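Long-range contact in adenylate kinase (Desulfovibrio gigas, PDB 2XB4), which probably catalyses the reversible transfer of the terminal phosphate of ATP to AMP, giving two ADP, and carries a zinc ion: residues Met1-Lys13 with Lys77-Thr89. Sequence-based numbering, arbitrary orientation.
With SRT (S,R meso-tartaric acid), chain C.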
ATOM      1  N   MET A   1     -18.555 -28.846  22.394  1.00 30.94           N
ATOM      2  CA  MET A   1     -19.375 -27.923  21.567  1.00 27.94           C
ATOM      3  C   MET A   1     -18.671 -27.737  20.226  1.00 24.86           C
ATOM      4  O   MET A   1     -17.572 -27.201  20.180  1.00 23.01           O
ATOM      5  CB  MET A   1     -19.485 -26.559  22.256  1.00 29.59           C
ATOM      6  CG  MET A   1     -20.578 -25.665  21.714  1.00 32.41           C
ATOM      7  SD  MET A   1     -20.358 -23.923  22.297  1.00 44.09           S
ATOM      8  CE  MET A   1     -21.406 -23.859  23.771  1.00 45.59           C
ATOM      9  N   ASN A   2     -19.362 -28.104  19.146  1.00 20.77           N
ATOM     10  CA  ASN A   2     -18.910 -27.994  17.795  1.00 18.97           C
ATOM     11  C   ASN A   2     -19.796 -27.044  16.989  1.00 17.35           C
ATOM     12  O   ASN A   2     -21.014 -27.153  16.980  1.00 18.12           O
ATOM     13  CB  ASN A   2     -18.875 -29.362  17.127  1.00 19.14           C
ATOM     14  CG  ASN A   2     -17.896 -30.348  17.815  1.00 21.40           C
ATOM     15  OD1 ASN A   2     -16.892 -29.951  18.409  1.00 24.88           O
ATOM     16  ND2 ASN A   2     -18.216 -31.644  17.730  1.00 19.52           N
ATOM     17  N   ILE A   3     -19.156 -26.054  16.366  1.00 16.64           N
ATOM     18  CA  ILE A   3     -19.907 -24.987  15.641  1.00 15.78           C
ATOM     19  C   ILE A   3     -19.360 -24.778  14.206  1.00 15.12           C
ATOM     20  O   ILE A   3     -18.118 -24.812  14.054  1.00 11.84           O
ATOM     21  CB  ILE A   3     -19.734 -23.662  16.425  1.00 16.86           C
ATOM     22  CG1 ILE A   3     -20.223 -23.862  17.870  1.00 16.95           C
ATOM     23  CG2 ILE A   3     -20.465 -22.503  15.681  1.00 16.46           C
ATOM     24  CD1 ILE A   3     -20.116 -22.597  18.827  1.00 21.80           C
ATOM     25  N   LEU A   4     -20.240 -24.606  13.179  1.00 12.91           N
ATOM     26  CA  LEU A   4     -19.843 -24.199  11.806  1.00 14.20           C
ATOM     27  C   LEU A   4     -20.276 -22.727  11.732  1.00 14.21           C
ATOM     28  O   LEU A   4     -21.356 -22.423  12.231  1.00 16.25           O
ATOM     29  CB  LEU A   4     -20.705 -24.896  10.695  1.00 13.88           C
ATOM     30  CG  LEU A   4     -20.213 -26.268  10.274  1.00 22.60           C
ATOM     31  CD1 LEU A   4     -20.601 -27.180  11.402  1.00 27.25           C
ATOM     32  CD2 LEU A   4     -20.924 -26.689   8.997  1.00 26.84           C
ATOM     33  N   ILE A   5     -19.459 -21.836  11.200  1.00 11.90           N
ATOM     34  CA  ILE A   5     -19.893 -20.451  11.021  1.00 12.51           C
ATOM     35  C   ILE A   5     -19.830 -20.072   9.540  1.00 12.31           C
ATOM     36  O   ILE A   5     -18.853 -20.401   8.828  1.00 11.35           O
ATOM     37  CB  ILE A   5     -19.049 -19.481  11.927  1.00 13.05           C
ATOM     38  CG1 ILE A   5     -19.580 -18.015  11.888  1.00 13.23           C
ATOM     39  CG2 ILE A   5     -17.540 -19.567  11.599  1.00 13.95           C
ATOM     40  CD1 ILE A   5     -18.994 -17.180  13.103  1.00 17.27           C
ATOM     41  N   PHE A   6     -20.886 -19.391   9.062  1.00 11.38           N
ATOM     42  CA  PHE A   6     -20.897 -18.876   7.699  1.00 12.61           C
ATOM     43  C   PHE A   6     -21.084 -17.319   7.692  1.00 12.96           C
ATOM     44  O   PHE A   6     -21.960 -16.768   8.393  1.00 14.69           O
ATOM     45  CB  PHE A   6     -22.082 -19.481   6.898  1.00 14.94           C
ATOM     46  CG  PHE A   6     -22.020 -20.995   6.706  1.00 16.08           C
ATOM     47  CD1 PHE A   6     -21.348 -21.547   5.600  1.00 15.18           C
ATOM     48  CD2 PHE A   6     -22.583 -21.849   7.645  1.00 13.21           C
ATOM     49  CE1 PHE A   6     -21.329 -22.968   5.368  1.00 18.51           C
ATOM     50  CE2 PHE A   6     -22.556 -23.237   7.489  1.00 16.60           C
ATOM     51  CZ  PHE A   6     -21.937 -23.838   6.372  1.00 14.39           C
ATOM     52  N   GLY A   7     -20.393 -16.643   6.772  1.00 12.80           N
ATOM     53  CA  GLY A   7     -20.768 -15.248   6.472  1.00 13.10           C
ATOM     54  C   GLY A   7     -19.887 -14.733   5.317  1.00 13.86           C
ATOM     55  O   GLY A   7     -18.782 -15.290   5.095  1.00 12.10           O
ATOM     56  N   PRO A   8     -20.351 -13.705   4.598  1.00 13.20           N
ATOM     57  CA  PRO A   8     -19.638 -13.197   3.419  1.00 14.76           C
ATOM     58  C   PRO A   8     -18.500 -12.296   3.901  1.00 15.36           C
ATOM     59  O   PRO A   8     -18.532 -11.840   5.071  1.00 11.84           O
ATOM     60  CB  PRO A   8     -20.655 -12.266   2.753  1.00 15.60           C
ATOM     61  CG  PRO A   8     -21.592 -11.823   3.858  1.00 15.38           C
ATOM     62  CD  PRO A   8     -21.673 -13.058   4.805  1.00 14.38           C
ATOM     63  N   ASN A   9     -17.562 -12.001   3.015  1.00 14.87           N
ATOM     64  CA  ASN A   9     -16.648 -10.894   3.299  1.00 15.06           C
ATOM     65  C   ASN A   9     -17.423  -9.603   3.553  1.00 13.73           C
ATOM     66  O   ASN A   9     -18.415  -9.350   2.854  1.00 13.62           O
ATOM     67  CB  ASN A   9     -15.683 -10.708   2.109  1.00 16.51           C
ATOM     68  CG  ASN A   9     -14.589 -11.855   2.049  1.00 20.46           C
ATOM     69  OD1 ASN A   9     -14.357 -12.642   3.010  1.00 24.91           O
ATOM     70  ND2 ASN A   9     -13.923 -11.908   0.973  1.00 24.33           N
ATOM     71  N   GLY A  10     -17.048  -8.797   4.551  1.00 12.28           N
ATOM     72  CA  GLY A  10     -17.800  -7.561   4.845  1.00 12.04           C
ATOM     73  C   GLY A  10     -18.774  -7.738   6.032  1.00 14.49           C
ATOM     74  O   GLY A  10     -19.422  -6.767   6.476  1.00 15.61           O
ATOM     75  N   SER A  11     -18.885  -8.937   6.582  1.00 12.07           N
ATOM     76  CA  SER A  11     -19.886  -9.229   7.670  1.00 14.22           C
ATOM     77  C   SER A  11     -19.280  -9.269   9.089  1.00 14.57           C
ATOM     78  O   SER A  11     -20.006  -9.548  10.053  1.00 17.64           O
ATOM     79  CB  SER A  11     -20.622 -10.578   7.456  1.00 12.38           C
ATOM     80  OG  SER A  11     -19.744 -11.697   7.553  1.00 15.46           O
ATOM     81  N   GLY A  12     -17.965  -9.054   9.246  1.00 15.96           N
ATOM     82  CA  GLY A  12     -17.366  -9.065  10.625  1.00 15.44           C
ATOM     83  C   GLY A  12     -17.252 -10.483  11.202  1.00 17.52           C
ATOM     84  O   GLY A  12     -17.149 -10.663  12.411  1.00 16.54           O
ATOM     85  N   LYS A  13     -17.249 -11.480  10.308  1.00 16.35           N
ATOM     86  CA  LYS A  13     -17.317 -12.899  10.668  1.00 19.33           C
ATOM     87  C   LYS A  13     -16.111 -13.351  11.602  1.00 19.30           C
ATOM     88  O   LYS A  13     -16.309 -14.170  12.514  1.00 18.70           O
ATOM     89  CB  LYS A  13     -17.300 -13.747   9.372  1.00 18.66           C
ATOM     90  CG  LYS A  13     -17.432 -15.189   9.693  1.00 22.92           C
ATOM     91  CD  LYS A  13     -17.656 -16.063   8.524  1.00 24.84           C
ATOM     92  CE  LYS A  13     -16.670 -15.751   7.408  1.00 28.21           C
ATOM     93  NZ  LYS A  13     -15.474 -16.577   7.479  1.00 28.31           N
ATOM     94  N   LYS A  77     -10.412 -31.637  19.666  1.00 28.68           N
ATOM     95  CA  LYS A  77     -11.008 -32.588  20.635  1.00 31.45           C
ATOM     96  C   LYS A  77     -11.767 -31.945  21.800  1.00 32.24           C
ATOM     97  O   LYS A  77     -12.640 -32.584  22.358  1.00 34.76           O
ATOM     98  CB  LYS A  77     -10.035 -33.712  21.117  1.00 34.25           C
ATOM     99  CG  LYS A  77      -8.599 -33.294  21.145  1.00 37.17           C
ATOM    100  CD  LYS A  77      -7.728 -34.255  21.976  1.00 48.87           C
ATOM    101  CE  LYS A  77      -6.710 -33.473  22.866  1.00 54.75           C
ATOM    102  NZ  LYS A  77      -5.238 -33.704  22.528  1.00 58.56           N
ATOM    103  N   ASP A  78     -11.478 -30.709  22.200  1.00 31.76           N
ATOM    104  CA  ASP A  78     -12.275 -30.116  23.270  1.00 32.08           C
ATOM    105  C   ASP A  78     -13.276 -29.062  22.676  1.00 30.42           C
ATOM    106  O   ASP A  78     -13.703 -28.110  23.364  1.00 31.37           O
ATOM    107  CB  ASP A  78     -11.366 -29.459  24.285  1.00 34.66           C
ATOM    108  CG  ASP A  78     -10.329 -30.442  24.898  1.00 42.66           C
ATOM    109  OD1 ASP A  78     -10.627 -31.646  25.051  1.00 44.79           O
ATOM    110  OD2 ASP A  78      -9.195 -30.005  25.228  1.00 49.43           O
ATOM    111  N   GLY A  79     -13.579 -29.168  21.383  1.00 25.48           N
ATOM    112  CA  GLY A  79     -14.616 -28.328  20.838  1.00 19.66           C
ATOM    113  C   GLY A  79     -14.007 -27.551  19.717  1.00 19.25           C
ATOM    114  O   GLY A  79     -12.813 -27.190  19.790  1.00 18.19           O
ATOM    115  N   TRP A  80     -14.773 -27.340  18.637  1.00 14.71           N
ATOM    116  CA  TRP A  80     -14.174 -26.570  17.538  1.00 15.60           C
ATOM    117  C   TRP A  80     -15.158 -25.576  16.943  1.00 14.20           C
ATOM    118  O   TRP A  80     -16.413 -25.747  17.047  1.00 14.36           O
ATOM    119  CB  TRP A  80     -13.633 -27.503  16.433  1.00 11.78           C
ATOM    120  CG  TRP A  80     -14.514 -28.738  16.066  1.00 16.14           C
ATOM    121  CD1 TRP A  80     -14.320 -30.036  16.514  1.00 18.60           C
ATOM    122  CD2 TRP A  80     -15.628 -28.778  15.185  1.00 14.06           C
ATOM    123  NE1 TRP A  80     -15.257 -30.890  15.929  1.00 18.72           N
ATOM    124  CE2 TRP A  80     -16.036 -30.139  15.073  1.00 16.50           C
ATOM    125  CE3 TRP A  80     -16.284 -27.797  14.363  1.00 14.08           C
ATOM    126  CZ2 TRP A  80     -17.114 -30.522  14.265  1.00 18.62           C
ATOM    127  CZ3 TRP A  80     -17.292 -28.202  13.569  1.00 16.75           C
ATOM    128  CH2 TRP A  80     -17.742 -29.546  13.544  1.00 16.69           C
ATOM    129  N   LEU A  81     -14.600 -24.564  16.271  1.00 16.45           N
ATOM    130  CA  LEU A  81     -15.363 -23.623  15.439  1.00 17.33           C
ATOM    131  C   LEU A  81     -14.764 -23.667  14.049  1.00 16.73           C
ATOM    132  O   LEU A  81     -13.598 -23.293  13.855  1.00 17.57           O
ATOM    133  CB  LEU A  81     -15.232 -22.187  15.979  1.00 18.46           C
ATOM    134  CG  LEU A  81     -15.828 -21.032  15.091  1.00 20.28           C
ATOM    135  CD1 LEU A  81     -17.393 -21.111  15.032  1.00 17.99           C
ATOM    136  CD2 LEU A  81     -15.325 -19.671  15.719  1.00 21.79           C
ATOM    137  N   LEU A  82     -15.517 -24.192  13.105  1.00 15.56           N
ATOM    138  CA  LEU A  82     -15.011 -24.401  11.691  1.00 14.76           C
ATOM    139  C   LEU A  82     -15.478 -23.256  10.816  1.00 14.64           C
ATOM    140  O   LEU A  82     -16.672 -23.014  10.717  1.00 15.28           O
ATOM    141  CB  LEU A  82     -15.553 -25.773  11.195  1.00 14.10           C
ATOM    142  CG  LEU A  82     -15.114 -26.201   9.770  1.00 12.20           C
ATOM    143  CD1 LEU A  82     -13.544 -26.181   9.537  1.00 16.22           C
ATOM    144  CD2 LEU A  82     -15.792 -27.481   9.254  1.00 15.18           C
ATOM    145  N   ASP A  83     -14.538 -22.537  10.186  1.00 15.64           N
ATOM    146  CA  ASP A  83     -14.786 -21.250   9.581  1.00 15.96           C
ATOM    147  C   ASP A  83     -14.177 -21.348   8.166  1.00 17.56           C
ATOM    148  O   ASP A  83     -13.001 -21.555   8.017  1.00 18.84           O
ATOM    149  CB  ASP A  83     -14.061 -20.253  10.482  1.00 17.67           C
ATOM    150  CG  ASP A  83     -14.090 -18.857   9.989  1.00 21.44           C
ATOM    151  OD1 ASP A  83     -14.605 -18.628   8.886  1.00 22.71           O
ATOM    152  OD2 ASP A  83     -13.605 -17.946  10.730  1.00 26.50           O
ATOM    153  N   GLY A  84     -14.980 -21.159   7.143  1.00 17.48           N
ATOM    154  CA  GLY A  84     -14.512 -20.950   5.797  1.00 17.99           C
ATOM    155  C   GLY A  84     -14.653 -22.188   4.928  1.00 17.80           C
ATOM    156  O   GLY A  84     -14.360 -22.161   3.721  1.00 17.58           O
ATOM    157  N   PHE A  85     -15.088 -23.279   5.557  1.00 15.90           N
ATOM    158  CA  PHE A  85     -15.358 -24.546   4.837  1.00 15.95           C
ATOM    159  C   PHE A  85     -16.623 -25.092   5.498  1.00 13.68           C
ATOM    160  O   PHE A  85     -16.673 -25.107   6.730  1.00 13.88           O
ATOM    161  CB  PHE A  85     -14.178 -25.519   4.997  1.00 15.08           C
ATOM    162  CG  PHE A  85     -14.330 -26.728   4.240  1.00 14.63           C
ATOM    163  CD1 PHE A  85     -15.106 -27.727   4.749  1.00 12.32           C
ATOM    164  CD2 PHE A  85     -13.790 -26.866   2.964  1.00 19.56           C
ATOM    165  CE1 PHE A  85     -15.304 -28.871   4.057  1.00 14.91           C
ATOM    166  CE2 PHE A  85     -13.990 -28.038   2.212  1.00 18.82           C
ATOM    167  CZ  PHE A  85     -14.742 -29.062   2.753  1.00 18.26           C
ATOM    168  N   PRO A  86     -17.629 -25.568   4.718  1.00 15.72           N
ATOM    169  CA  PRO A  86     -17.654 -25.791   3.268  1.00 13.52           C
ATOM    170  C   PRO A  86     -18.016 -24.519   2.502  1.00 13.54           C
ATOM    171  O   PRO A  86     -18.659 -23.610   3.060  1.00 13.65           O
ATOM    172  CB  PRO A  86     -18.749 -26.875   3.107  1.00 11.46           C
ATOM    173  CG  PRO A  86     -19.689 -26.563   4.279  1.00 13.11           C
ATOM    174  CD  PRO A  86     -18.857 -26.058   5.389  1.00 13.34           C
ATOM    175  N   ARG A  87     -17.701 -24.494   1.225  1.00 11.35           N
ATOM    176  CA  ARG A  87     -18.093 -23.332   0.412  1.00 11.36           C
ATOM    177  C   ARG A  87     -19.219 -23.629  -0.590  1.00 12.12           C
ATOM    178  O   ARG A  87     -19.801 -22.697  -1.212  1.00 12.89           O
ATOM    179  CB  ARG A  87     -16.885 -22.827  -0.396  1.00 12.28           C
ATOM    180  CG  ARG A  87     -15.794 -22.145   0.511  1.00 17.01           C
ATOM    181  CD  ARG A  87     -14.730 -21.642  -0.497  1.00 21.36           C
ATOM    182  NE  ARG A  87     -14.882 -20.196  -0.790  1.00 27.12           N
ATOM    183  CZ  ARG A  87     -14.349 -19.598  -1.886  1.00 30.88           C
ATOM    184  NH1 ARG A  87     -13.689 -20.372  -2.805  1.00 23.18           N
ATOM    185  NH2 ARG A  87     -14.444 -18.260  -2.080  1.00 19.91           N
ATOM    186  N   ASN A  88     -19.474 -24.909  -0.820  1.00 12.02           N
ATOM    187  CA  ASN A  88     -20.520 -25.241  -1.800  1.00 12.71           C
ATOM    188  C   ASN A  88     -21.291 -26.469  -1.275  1.00 14.63           C
ATOM    189  O   ASN A  88     -20.904 -27.073  -0.245  1.00 13.47           O
ATOM    190  CB  ASN A  88     -19.892 -25.445  -3.224  1.00 12.59           C
ATOM    191  CG  ASN A  88     -18.843 -26.615  -3.287  1.00 13.76           C
ATOM    192  OD1 ASN A  88     -19.025 -27.661  -2.700  1.00 13.43           O
ATOM    193  ND2 ASN A  88     -17.743 -26.412  -4.033  1.00 11.15           N
ATOM    194  N   THR A  89     -22.342 -26.850  -1.996  1.00 13.23           N
ATOM    195  CA  THR A  89     -23.252 -27.902  -1.515  1.00 15.61           C
ATOM    196  C   THR A  89     -22.651 -29.298  -1.535  1.00 15.57           C
ATOM    197  O   THR A  89     -22.935 -30.126  -0.615  1.00 16.80           O
ATOM    198  CB  THR A  89     -24.616 -27.883  -2.241  1.00 18.51           C
ATOM    199  OG1 THR A  89     -24.364 -27.749  -3.642  1.00 17.81           O
ATOM    200  CG2 THR A  89     -25.404 -26.658  -1.814  1.00 17.54           C
TER
HETATM  201  O1  SRT C1225     -15.677  -7.818   7.344  1.00 24.42           O
HETATM  202  O11 SRT C1225     -14.538  -8.752   9.064  1.00 25.20           O
HETATM  203  C1  SRT C1225     -14.949  -8.700   7.874  1.00 22.06           C
HETATM  204  C2  SRT C1225     -14.860  -9.840   6.957  1.00 24.88           C
HETATM  205  O2  SRT C1225     -14.395  -9.637   5.636  1.00 18.32           O
HETATM  206  C3  SRT C1225     -15.020 -11.205   7.525  1.00 22.76           C
HETATM  207  O3  SRT C1225     -16.448 -11.081   7.297  1.00 19.27           O
HETATM  208  C4  SRT C1225     -14.497 -12.265   6.652  1.00 24.91           C
HETATM  209  O4  SRT C1225     -13.306 -12.580   6.809  1.00 27.76           O
HETATM  210  O41 SRT C1225     -15.266 -12.776   5.831  1.00 26.17           O
HETATM  211  O   HOH W   1     -16.530 -27.804  24.001  1.00 20.13           O
HETATM  212  O   HOH W   2     -17.899 -22.420   7.371  1.00 22.51           O
HETATM  213  O   HOH W   3     -14.982 -16.748  12.624  1.00 22.45           O
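Asn-2 lays its amide flat over the pyrrole side of the Trp-80 indole, planes 10° apart, ND2 being held by Lys-105 O; Asn-2 CB makes a CH-pi contact 3.6 Å from the six-membered ring's centroid. Chi1 41° and chi2 -100° together turn the broad indole face to Asn-2, and Leu-4 CD1 abuts its edge. Gly-79, lacking CB, lets Met-1 O close on its CA. The strands pair in parallel: Ile-3 N gives to Trp-80 O and Leu-82 N to Ile-3 O, both at 2.8 Å, and Ile-5 N to Leu-82 O (3.1 Å). On the other face, branched Leu-81 reaches CD1 into the hollow between Ile-3 CG2 (3.4 Å, tight) and Ile-5 CG2 (3.8 Å). Pro-86, after a cis peptide, meets Phe-6 CZ with CD (3.9 Å), the side chains crossing at about a right angle. Lys-13 is long enough to carry NZ from the P-loop to the syn lone pair of Asp-83 OD1 (2.6 Å), a salt bridge; Gly-10 N and Lys-13 N grip tartrate where ATP phosphates probably bind. Strand 2-6 is central in the five-stranded CORE sheet, between 80-83 and 108-113; 27-30 flanks 80-83, and Tyr-191 of helix 184-192 packs on Leu-4 and Phe-6.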